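Local atomic coordinates of DNA photolyase (Agrobacterium tumefaciens, PDB entry 4U63), a protein that probably uses light energy, gathered by a methenyltetrahydrofolate antenna and passed to a flavin, to split cyclobutane pyrimidine dimers in ultraviolet-damaged DNA. Residues I346-H357 with Y435-L443. Sequence-based numbering, arbitrary orientation.
Sequences IVDAGMRQLWQH and YVRRFVPEL. With MHF (5,10-methenyl-6,7,8-trihydrofolic acid), chain B.
Ile-346 lays its CD1 against CD2 of Tyr-435, opening a helix-helix contact that illustrates knobs-into-holes packing within the helical FAD-binding region of a photolyase. The axes of helix 346-357 and helix 435-439 cross at 50° and approach to 8.6 Å. At Ala-349 the backbones come nearest, its CA 4.9 Å from that of Phe-439; the small methyl also meets Tyr-435 and Val-440, while the Tyr-435 OH comes to 3.2 Å from Gly-350 CA. Tyr-435 is thus a knob among Ile-346, Ala-349, Gly-350 and Gln-353.

Arg-352, its chain extended from CG to NE, reaches past the helix end to Glu-442. Arg-352 NH1 gives Glu-442 OE2 a nearly straight salt-bridge bond of 2.8 Å (173°), and a water links NH2 to the same oxygen; NH2 also bonds to Gly-340 O.

Gln-353 serves both knobs. The helix backbone puts its CB over the centre of the Phe-439 ring, a CH-pi contact; CG, anti to the backbone N (chi1 177°), meets Phe-439 CZ, and the extended chain carries OE1 to the Tyr-435 hydroxyl. His-361 N also bonds to this OE1, fixing the amide. Leu-354 points away from this interface and its O accepts a bond from NA2 of the bound methenyl-folate, whose O4 lies over the face of the Trp-355 ring. Gln-356, bound to Asp-218, and His-357 complete the hole around Phe-439, the imidazole CE1 lying 3.9 Å from Phe-439 CE1 at the phenyl edge.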
loop_
_atom_site.group_PDB
_atom_site.type_symbol
_atom_site.label_atom_id
_atom_site.label_comp_id
_atom_site.label_asym_id
_atom_site.label_seq_id
_atom_site.Cartn_x
_atom_site.Cartn_y
_atom_site.Cartn_z
ATOM N N ILE A 346 8.211 21.881 -0.804
ATOM C CA ILE A 346 7.103 20.918 -0.901
ATOM C C ILE A 346 7.626 19.488 -1.081
ATOM O O ILE A 346 7.073 18.546 -0.518
ATOM C CB ILE A 346 6.070 21.317 -1.994
ATOM C CG1 ILE A 346 4.823 20.434 -1.934
ATOM C CG2 ILE A 346 6.663 21.264 -3.395
ATOM C CD1 ILE A 346 4.019 20.580 -0.669
ATOM N N VAL A 347 8.704 19.347 -1.855
ATOM C CA VAL A 347 9.338 18.047 -2.081
ATOM C C VAL A 347 9.939 17.562 -0.770
ATOM O O VAL A 347 9.717 16.428 -0.346
ATOM C CB VAL A 347 10.424 18.137 -3.174
ATOM C CG1 VAL A 347 11.221 16.835 -3.285
ATOM C CG2 VAL A 347 9.785 18.497 -4.509
ATOM N N ASP A 348 10.679 18.448 -0.119
ATOM C CA ASP A 348 11.328 18.111 1.149
ATOM C C ASP A 348 10.327 17.746 2.241
ATOM O O ASP A 348 10.525 16.775 2.970
ATOM C CB ASP A 348 12.267 19.231 1.568
ATOM C CG ASP A 348 13.455 19.367 0.617
ATOM O OD1 ASP A 348 13.696 18.424 -0.178
ATOM O OD2 ASP A 348 14.147 20.394 0.654
ATOM N N ALA A 349 9.236 18.495 2.325
ATOM C CA ALA A 349 8.163 18.173 3.264
ATOM C C ALA A 349 7.646 16.744 3.058
ATOM O O ALA A 349 7.521 15.987 4.011
ATOM C CB ALA A 349 7.037 19.187 3.144
ATOM N N GLY A 350 7.368 16.371 1.803
ATOM C CA GLY A 350 6.910 15.024 1.491
ATOM C C GLY A 350 7.878 13.935 1.905
ATOM O O GLY A 350 7.492 12.954 2.556
ATOM N N MET A 351 9.149 14.110 1.548
ATOM C CA MET A 351 10.147 13.086 1.846
ATOM C C MET A 351 10.368 12.956 3.357
ATOM O O MET A 351 10.606 11.857 3.860
ATOM C CB MET A 351 11.455 13.360 1.099
ATOM C CG MET A 351 11.292 13.428 -0.419
ATOM S SD MET A 351 10.448 12.016 -1.150
ATOM C CE MET A 351 11.656 10.725 -0.870
ATOM N N ARG A 352 10.256 14.071 4.072
ATOM C CA ARG A 352 10.383 14.055 5.535
ATOM C C ARG A 352 9.156 13.460 6.212
ATOM O O ARG A 352 9.285 12.731 7.202
ATOM C CB ARG A 352 10.684 15.449 6.057
ATOM C CG ARG A 352 12.041 15.930 5.594
ATOM C CD ARG A 352 12.304 17.341 6.074
ATOM N NE ARG A 352 13.394 17.985 5.350
ATOM C CZ ARG A 352 14.023 19.076 5.752
ATOM N NH1 ARG A 352 13.701 19.666 6.908
ATOM N NH2 ARG A 352 15.004 19.598 5.006
ATOM N N GLN A 353 7.969 13.765 5.688
ATOM C CA GLN A 353 6.750 13.111 6.152
ATOM C C GLN A 353 6.878 11.596 6.048
ATOM O O GLN A 353 6.561 10.869 6.988
ATOM C CB GLN A 353 5.528 13.579 5.352
ATOM C CG GLN A 353 4.254 12.860 5.760
ATOM C CD GLN A 353 3.032 13.255 4.963
ATOM O OE1 GLN A 353 3.100 13.560 3.764
ATOM N NE2 GLN A 353 1.890 13.229 5.626
ATOM N N LEU A 354 7.330 11.133 4.885
ATOM C CA LEU A 354 7.539 9.719 4.628
ATOM C C LEU A 354 8.499 9.096 5.642
ATOM O O LEU A 354 8.207 8.047 6.233
ATOM C CB LEU A 354 8.078 9.541 3.206
ATOM C CG LEU A 354 8.470 8.150 2.719
ATOM C CD1 LEU A 354 7.319 7.165 2.844
ATOM C CD2 LEU A 354 8.950 8.243 1.280
ATOM N N TRP A 355 9.633 9.744 5.857
ATOM C CA TRP A 355 10.618 9.250 6.813
ATOM C C TRP A 355 10.049 9.166 8.235
ATOM O O TRP A 355 10.306 8.191 8.948
ATOM C CB TRP A 355 11.862 10.135 6.807
ATOM C CG TRP A 355 13.036 9.537 7.481
ATOM C CD1 TRP A 355 13.638 9.979 8.619
ATOM C CD2 TRP A 355 13.771 8.383 7.057
ATOM N NE1 TRP A 355 14.698 9.175 8.936
ATOM C CE2 TRP A 355 14.804 8.186 7.993
ATOM C CE3 TRP A 355 13.653 7.497 5.980
ATOM C CZ2 TRP A 355 15.724 7.138 7.879
ATOM C CZ3 TRP A 355 14.571 6.450 5.870
ATOM C CH2 TRP A 355 15.586 6.282 6.811
ATOM N N GLN A 356 9.266 10.169 8.632
ATOM C CA GLN A 356 8.750 10.253 10.005
ATOM C C GLN A 356 7.559 9.346 10.284
ATOM O O GLN A 356 7.493 8.733 11.346
ATOM C CB GLN A 356 8.346 11.691 10.339
ATOM C CG GLN A 356 8.026 11.898 11.809
ATOM C CD GLN A 356 7.558 13.305 12.134
ATOM O OE1 GLN A 356 7.457 14.165 11.254
ATOM N NE2 GLN A 356 7.269 13.546 13.412
ATOM N N HIS A 357 6.614 9.283 9.343
ATOM C CA HIS A 357 5.332 8.608 9.562
ATOM C C HIS A 357 5.053 7.376 8.686
ATOM O O HIS A 357 4.021 6.718 8.852
ATOM C CB HIS A 357 4.197 9.617 9.367
ATOM C CG HIS A 357 4.169 10.700 10.400
ATOM N ND1 HIS A 357 3.816 11.999 10.105
ATOM C CD2 HIS A 357 4.459 10.680 11.722
ATOM C CE1 HIS A 357 3.877 12.728 11.198
ATOM N NE2 HIS A 357 4.273 11.956 12.197
ATOM N N TYR A 435 1.485 22.691 5.384
ATOM C CA TYR A 435 2.126 21.375 5.235
ATOM C C TYR A 435 3.653 21.513 5.263
ATOM O O TYR A 435 4.334 20.750 5.937
ATOM C CB TYR A 435 1.662 20.718 3.953
ATOM C CG TYR A 435 2.275 19.375 3.619
ATOM C CD1 TYR A 435 1.856 18.205 4.254
ATOM C CD2 TYR A 435 3.255 19.269 2.633
ATOM C CE1 TYR A 435 2.404 16.965 3.918
ATOM C CE2 TYR A 435 3.810 18.047 2.298
ATOM C CZ TYR A 435 3.383 16.898 2.938
ATOM O OH TYR A 435 3.929 15.685 2.589
ATOM N N VAL A 436 4.182 22.501 4.540
ATOM C CA VAL A 436 5.630 22.754 4.539
ATOM C C VAL A 436 6.154 23.076 5.940
ATOM O O VAL A 436 7.161 22.525 6.355
ATOM C CB VAL A 436 6.008 23.871 3.546
ATOM C CG1 VAL A 436 7.413 24.405 3.803
ATOM C CG2 VAL A 436 5.879 23.356 2.112
ATOM N N ARG A 437 5.464 23.962 6.649
ATOM C CA ARG A 437 5.853 24.336 8.018
ATOM C C ARG A 437 5.821 23.160 8.993
ATOM O O ARG A 437 6.623 23.114 9.937
ATOM C CB ARG A 437 4.966 25.469 8.553
ATOM C CG ARG A 437 5.206 26.788 7.851
ATOM C CD ARG A 437 4.628 27.973 8.601
ATOM N NE ARG A 437 4.676 29.148 7.726
ATOM C CZ ARG A 437 3.722 29.482 6.859
ATOM N NH1 ARG A 437 3.866 30.560 6.089
ATOM N NH2 ARG A 437 2.613 28.751 6.759
ATOM N N ARG A 438 4.903 22.222 8.766
ATOM C CA ARG A 438 4.779 21.033 9.606
ATOM C C ARG A 438 6.002 20.142 9.499
ATOM O O ARG A 438 6.524 19.672 10.510
ATOM C CB ARG A 438 3.530 20.248 9.216
ATOM C CG ARG A 438 3.268 18.982 10.022
ATOM C CD ARG A 438 1.885 18.447 9.703
ATOM N NE ARG A 438 0.859 19.414 10.102
ATOM C CZ ARG A 438 -0.302 19.627 9.475
ATOM N NH1 ARG A 438 -0.646 18.948 8.374
ATOM N NH2 ARG A 438 -1.134 20.547 9.958
ATOM N N PHE A 439 6.460 19.915 8.273
ATOM C CA PHE A 439 7.581 18.994 8.023
ATOM C C PHE A 439 8.931 19.633 7.728
ATOM O O PHE A 439 9.940 18.937 7.740
ATOM C CB PHE A 439 7.174 18.022 6.925
ATOM C CG PHE A 439 6.026 17.141 7.326
ATOM C CD1 PHE A 439 6.220 16.130 8.246
ATOM C CD2 PHE A 439 4.753 17.345 6.815
ATOM C CE1 PHE A 439 5.181 15.318 8.642
ATOM C CE2 PHE A 439 3.697 16.537 7.204
ATOM C CZ PHE A 439 3.906 15.522 8.121
ATOM N N VAL A 440 8.950 20.941 7.476
ATOM C CA VAL A 440 10.182 21.700 7.318
ATOM C C VAL A 440 10.065 22.891 8.300
ATOM O O VAL A 440 9.942 24.052 7.877
ATOM C CB VAL A 440 10.391 22.161 5.855
ATOM C CG1 VAL A 440 11.821 22.637 5.648
ATOM C CG2 VAL A 440 10.062 21.035 4.872
ATOM N N PRO A 441 10.093 22.598 9.626
ATOM C CA PRO A 441 9.864 23.624 10.649
ATOM C C PRO A 441 10.906 24.737 10.686
ATOM O O PRO A 441 10.619 25.807 11.187
ATOM C CB PRO A 441 9.886 22.824 11.959
ATOM C CG PRO A 441 10.755 21.657 11.658
ATOM C CD PRO A 441 10.391 21.292 10.248
ATOM N N GLU A 442 12.096 24.496 10.158
ATOM C CA GLU A 442 13.090 25.567 10.020
ATOM C C GLU A 442 12.629 26.732 9.120
ATOM O O GLU A 442 13.194 27.813 9.188
ATOM C CB GLU A 442 14.423 25.024 9.507
ATOM C CG GLU A 442 14.371 24.360 8.143
ATOM C CD GLU A 442 14.170 22.865 8.228
ATOM O OE1 GLU A 442 13.231 22.425 8.928
ATOM O OE2 GLU A 442 14.948 22.133 7.587
ATOM N N LEU A 443 11.624 26.495 8.272
ATOM C CA LEU A 443 11.008 27.557 7.472
ATOM C C LEU A 443 9.743 28.195 8.114
ATOM O O LEU A 443 9.115 29.039 7.492
ATOM C CB LEU A 443 10.675 27.011 6.068
ATOM C CG LEU A 443 11.875 26.448 5.302
ATOM C CD1 LEU A 443 11.443 25.919 3.941
ATOM C CD2 LEU A 443 12.969 27.493 5.140
HETATM N N1 MHF B . 10.875 3.861 6.685
HETATM C C2 MHF B . 10.457 5.024 7.196
HETATM N NA2 MHF B . 9.232 5.457 6.842
HETATM N N3 MHF B . 11.220 5.766 8.068
HETATM C C4 MHF B . 12.448 5.355 8.428
HETATM O O4 MHF B . 13.155 6.017 9.208
HETATM C C4A MHF B . 12.936 4.080 7.883
HETATM N N5 MHF B . 14.193 3.550 8.120
HETATM C C6 MHF B . 14.790 2.548 7.234
HETATM C C7 MHF B . 13.699 1.505 6.972
HETATM N N8 MHF B . 12.487 2.156 6.461
HETATM C C8A MHF B . 12.074 3.345 6.956
HETATM C C9 MHF B . 16.048 2.078 7.990
HETATM N N10 MHF B . 16.001 2.796 9.280
HETATM C C11 MHF B . 15.144 3.956 9.092
HETATM C C12 MHF B . 19.529 3.533 11.503
HETATM C C13 MHF B . 18.727 4.618 11.123
HETATM C C14 MHF B . 17.575 4.414 10.385
HETATM C C15 MHF B . 17.196 3.109 9.997
HETATM C C16 MHF B . 17.976 2.033 10.397
HETATM C C17 MHF B . 19.134 2.240 11.141
HETATM C C MHF B . 20.778 3.722 12.325
HETATM O O MHF B . 21.303 2.717 12.780
HETATM N N MHF B . 21.232 4.953 12.596
HETATM C CA MHF B . 22.317 5.254 13.517
HETATM C CB MHF B . 23.533 5.842 12.802
HETATM C CG MHF B . 23.726 5.326 11.378
HETATM C CD MHF B . 22.821 5.968 10.341
HETATM O OE1 MHF B . 22.125 6.961 10.640
HETATM O OE2 MHF B . 22.799 5.472 9.195
HETATM C CT MHF B . 21.830 6.226 14.562
HETATM O O1 MHF B . 21.698 5.814 15.735
HETATM O O2 MHF B . 21.566 7.407 14.236
HETATM O O HOH W 1 17.141 21.438 6.337
HETATM O O HOH W 2 6.331 16.747 12.035
#